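Glutathione S-transferase (Burkholderia glumae, PDB 4ISD) binds glutathione and, as a glutathione transferase homologue, probably conjugates the thiol of this tripeptide to electrophilic substrates. Local coordinates at residues 61-66 with 70-75. Residues are numbered along the deposited sequence; the frame is centred on the assembly and turned at random.
Sequences VPTLQH and TLSESS. With GSH (glutathione), chain F.
Part of the glutathione site of a thioredoxin-fold domain is carried by the hairpin of strands 63-66 and 69-72, with cis-P62 just before the first strand and the N-terminus of helix 74-84 following the other. L64 and L71 form the antiparallel hydrogen-bonded pair: L64 N gives a nearly straight bond to L71 O (2.6 Å, 176°), while L71 N reaches L64 O by a more bent one (2.8 Å, 137°). Their side chains share one sheet face and pack on Y80 of helix 74-84. On the opposite face the hydroxyls T63 OG1 and S72 OG lie within hydrogen-bonding range of each other, S72 OG also bonding to S56, and Q65 lies alongside T70, its extended chain running past methyl CG2 of T70. The cis peptide before P62 leaves the backbone of V61 turned to the ligand, where V61 N donates to GSH O2 and V61 O accepts from GSH N2 (2.8 Å), an antiparallel-like grip on the cysteinyl unit. P62 CG rests against S74 CB at 3.7 Å. The γ-glutamyl carboxylate lies at the helix start, taking S74 N on O12 (3.0 Å) and S74 OG on O11 (2.7 Å). With chi1 at 71°, OG of S74 sits between its own backbone N and carbonyl carbon, on the ligand side. E73, the N-cap residue, bends at chi2 and brings OE1 to GSH N1 (2.8 Å); its OE2 is salt-bridged to R60. One water joins P62 O, E73 N and GSH O12. The ligand's ammonium and carboxylate are thus matched separately, the latter probably also stabilised by the helix dipole.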
ATOM      1  N   VAL A  61       7.079   3.974 -12.042  1.00 48.88           N
ATOM      2  CA  VAL A  61       8.344   3.573 -11.449  1.00 43.58           C
ATOM      3  C   VAL A  61       8.163   3.700  -9.943  1.00 42.13           C
ATOM      4  O   VAL A  61       7.386   4.538  -9.486  1.00 40.20           O
ATOM      5  CB  VAL A  61       9.509   4.465 -11.931  1.00 44.69           C
ATOM      6  CG1 VAL A  61       9.842   4.187 -13.396  1.00 39.23           C
ATOM      7  CG2 VAL A  61       9.175   5.940 -11.727  1.00 52.43           C
ATOM      8  N   PRO A  62       8.850   2.857  -9.155  1.00 42.16           N
ATOM      9  CA  PRO A  62       9.769   1.777  -9.534  1.00 46.58           C
ATOM     10  C   PRO A  62       9.089   0.478  -9.989  1.00 45.35           C
ATOM     11  O   PRO A  62       7.925   0.203  -9.682  1.00 42.96           O
ATOM     12  CB  PRO A  62      10.505   1.503  -8.225  1.00 40.68           C
ATOM     13  CG  PRO A  62       9.426   1.750  -7.195  1.00 35.62           C
ATOM     14  CD  PRO A  62       8.762   3.000  -7.692  1.00 33.78           C
ATOM     15  N   THR A  63       9.848  -0.321 -10.729  1.00 45.14           N
ATOM     16  CA  THR A  63       9.489  -1.697 -11.020  1.00 42.08           C
ATOM     17  C   THR A  63      10.727  -2.560 -10.789  1.00 46.43           C
ATOM     18  O   THR A  63      11.836  -2.178 -11.168  1.00 49.20           O
ATOM     19  CB  THR A  63       9.046  -1.852 -12.472  1.00 44.69           C
ATOM     20  OG1 THR A  63       7.853  -1.085 -12.690  1.00 42.09           O
ATOM     21  CG2 THR A  63       8.792  -3.322 -12.799  1.00 41.78           C
ATOM     22  N   LEU A  64      10.543  -3.718 -10.161  1.00 47.82           N
ATOM     23  CA  LEU A  64      11.656  -4.630  -9.905  1.00 50.87           C
ATOM     24  C   LEU A  64      11.594  -5.837 -10.843  1.00 45.71           C
ATOM     25  O   LEU A  64      10.541  -6.434 -11.023  1.00 40.23           O
ATOM     26  CB  LEU A  64      11.642  -5.096  -8.444  1.00 47.44           C
ATOM     27  CG  LEU A  64      12.661  -6.154  -8.009  1.00 52.14           C
ATOM     28  CD1 LEU A  64      14.022  -5.534  -7.689  1.00 52.29           C
ATOM     29  CD2 LEU A  64      12.136  -6.962  -6.821  1.00 52.01           C
ATOM     30  N   GLN A  65      12.721  -6.172 -11.456  1.00 47.24           N
ATOM     31  CA  GLN A  65      12.850  -7.443 -12.146  1.00 51.68           C
ATOM     32  C   GLN A  65      13.784  -8.364 -11.374  1.00 56.31           C
ATOM     33  O   GLN A  65      14.993  -8.113 -11.278  1.00 61.26           O
ATOM     34  CB  GLN A  65      13.358  -7.269 -13.571  1.00 57.44           C
ATOM     35  CG  GLN A  65      13.597  -8.606 -14.241  1.00 68.35           C
ATOM     36  CD  GLN A  65      13.467  -8.550 -15.747  1.00 75.26           C
ATOM     37  OE1 GLN A  65      13.543  -7.477 -16.353  1.00 79.27           O
ATOM     38  NE2 GLN A  65      13.271  -9.712 -16.364  1.00 74.34           N
ATOM     39  N   HIS A  66      13.210  -9.425 -10.818  1.00 52.26           N
ATOM     40  CA  HIS A  66      13.959 -10.405 -10.047  1.00 49.66           C
ATOM     41  C   HIS A  66      14.035 -11.702 -10.826  1.00 51.92           C
ATOM     42  O   HIS A  66      13.065 -12.460 -10.901  1.00 48.55           O
ATOM     43  CB  HIS A  66      13.307 -10.645  -8.682  1.00 47.54           C
ATOM     44  CG  HIS A  66      14.121 -11.523  -7.780  1.00 55.33           C
ATOM     45  ND1 HIS A  66      13.798 -12.837  -7.530  1.00 58.89           N
ATOM     46  CD2 HIS A  66      15.256 -11.277  -7.089  1.00 59.13           C
ATOM     47  CE1 HIS A  66      14.694 -13.366  -6.716  1.00 54.72           C
ATOM     48  NE2 HIS A  66      15.587 -12.438  -6.430  1.00 62.32           N
ATOM     49  N   THR A  70       8.693  -9.917 -12.570  1.00 52.78           N
ATOM     50  CA  THR A  70       8.638  -8.459 -12.491  1.00 46.26           C
ATOM     51  C   THR A  70       7.549  -7.990 -11.538  1.00 41.13           C
ATOM     52  O   THR A  70       6.505  -8.633 -11.402  1.00 45.67           O
ATOM     53  CB  THR A  70       8.478  -7.801 -13.863  1.00 45.94           C
ATOM     54  OG1 THR A  70       7.222  -8.183 -14.408  1.00 52.58           O
ATOM     55  CG2 THR A  70       9.594  -8.253 -14.803  1.00 43.62           C
ATOM     56  N   LEU A  71       7.811  -6.870 -10.869  1.00 38.72           N
ATOM     57  CA  LEU A  71       6.982  -6.425  -9.758  1.00 39.62           C
ATOM     58  C   LEU A  71       7.053  -4.907  -9.611  1.00 42.17           C
ATOM     59  O   LEU A  71       8.143  -4.350  -9.485  1.00 42.43           O
ATOM     60  CB  LEU A  71       7.462  -7.093  -8.461  1.00 37.07           C
ATOM     61  CG  LEU A  71       6.567  -6.881  -7.240  1.00 38.85           C
ATOM     62  CD1 LEU A  71       5.247  -7.595  -7.434  1.00 41.55           C
ATOM     63  CD2 LEU A  71       7.230  -7.348  -5.963  1.00 41.01           C
ATOM     64  N   SER A  72       5.896  -4.242  -9.627  1.00 39.82           N
ATOM     65  CA  SER A  72       5.823  -2.795  -9.352  1.00 36.90           C
ATOM     66  C   SER A  72       5.322  -2.493  -7.929  1.00 36.51           C
ATOM     67  O   SER A  72       5.125  -3.416  -7.137  1.00 44.13           O
ATOM     68  CB  SER A  72       4.964  -2.079 -10.396  1.00 32.00           C
ATOM     69  OG  SER A  72       5.720  -1.792 -11.570  1.00 38.38           O
ATOM     70  N   GLU A  73       5.126  -1.211  -7.610  1.00 28.78           N
ATOM     71  CA  GLU A  73       4.731  -0.774  -6.260  1.00 30.75           C
ATOM     72  C   GLU A  73       5.828  -1.056  -5.226  1.00 42.73           C
ATOM     73  O   GLU A  73       6.034  -2.214  -4.806  1.00 35.39           O
ATOM     74  CB  GLU A  73       3.396  -1.377  -5.801  1.00 31.90           C
ATOM     75  CG  GLU A  73       2.193  -0.967  -6.641  1.00 41.47           C
ATOM     76  CD  GLU A  73       1.866   0.505  -6.489  1.00 43.41           C
ATOM     77  OE1 GLU A  73       1.737   0.942  -5.329  1.00 41.12           O
ATOM     78  OE2 GLU A  73       1.759   1.221  -7.522  1.00 44.89           O
ATOM     79  N   SER A  74       6.502   0.027  -4.816  1.00 44.80           N
ATOM     80  CA  SER A  74       7.690  -0.028  -3.972  1.00 44.03           C
ATOM     81  C   SER A  74       7.487  -0.753  -2.641  1.00 39.38           C
ATOM     82  O   SER A  74       8.388  -1.475  -2.182  1.00 38.92           O
ATOM     83  CB  SER A  74       8.236   1.382  -3.731  1.00 43.60           C
ATOM     84  OG  SER A  74       7.398   2.128  -2.871  1.00 44.32           O
ATOM     85  N   SER A  75       6.320  -0.578  -2.021  1.00 26.88           N
ATOM     86  CA  SER A  75       6.040  -1.310  -0.788  1.00 34.19           C
ATOM     87  C   SER A  75       5.974  -2.826  -1.055  1.00 40.13           C
ATOM     88  O   SER A  75       6.539  -3.616  -0.298  1.00 43.22           O
ATOM     89  CB  SER A  75       4.768  -0.797  -0.082  1.00 42.13           C
ATOM     90  OG  SER A  75       3.566  -1.182  -0.743  1.00 41.18           O
TER
HETATM   91  N1  GSH F 301       2.465   3.547  -4.674  1.00 31.99           N
HETATM   92  CA1 GSH F 301       3.445   3.606  -5.736  1.00 31.18           C
HETATM   93  C1  GSH F 301       4.766   3.001  -5.345  1.00 39.32           C
HETATM   94  O11 GSH F 301       5.157   2.974  -4.142  1.00 38.65           O
HETATM   95  O12 GSH F 301       5.483   2.494  -6.251  1.00 40.50           O
HETATM   96  CB1 GSH F 301       3.602   4.992  -6.307  1.00 27.66           C
HETATM   97  CG1 GSH F 301       4.513   4.916  -7.543  1.00 29.12           C
HETATM   98  CD1 GSH F 301       4.520   6.281  -8.258  1.00 31.73           C
HETATM   99  OE1 GSH F 301       3.713   7.146  -7.938  1.00 33.19           O
HETATM  100  N2  GSH F 301       5.500   6.547  -9.313  1.00 35.46           N
HETATM  101  CA2 GSH F 301       5.554   7.812 -10.011  1.00 42.25           C
HETATM  102  C2  GSH F 301       5.236   7.618 -11.462  1.00 43.69           C
HETATM  103  O2  GSH F 301       5.560   6.601 -12.047  1.00 40.05           O
HETATM  104  CB2 GSH F 301       6.929   8.409  -9.928  1.00 40.23           C
HETATM  105  SG2 GSH F 301       6.801  10.042  -9.244  1.00 79.79           S
HETATM  106  N3  GSH F 301       4.544   8.644 -12.203  1.00 46.87           N
HETATM  107  CA3 GSH F 301       4.261   8.392 -13.602  1.00 51.77           C
HETATM  108  C3  GSH F 301       2.775   8.213 -13.731  1.00 58.66           C
HETATM  109  O31 GSH F 301       2.093   7.882 -12.719  1.00 56.18           O
HETATM  110  O32 GSH F 301       2.213   8.406 -14.848  1.00 66.40           O
HETATM  111  O   HOH W   1       5.767   1.046  -8.759  1.00 40.88           O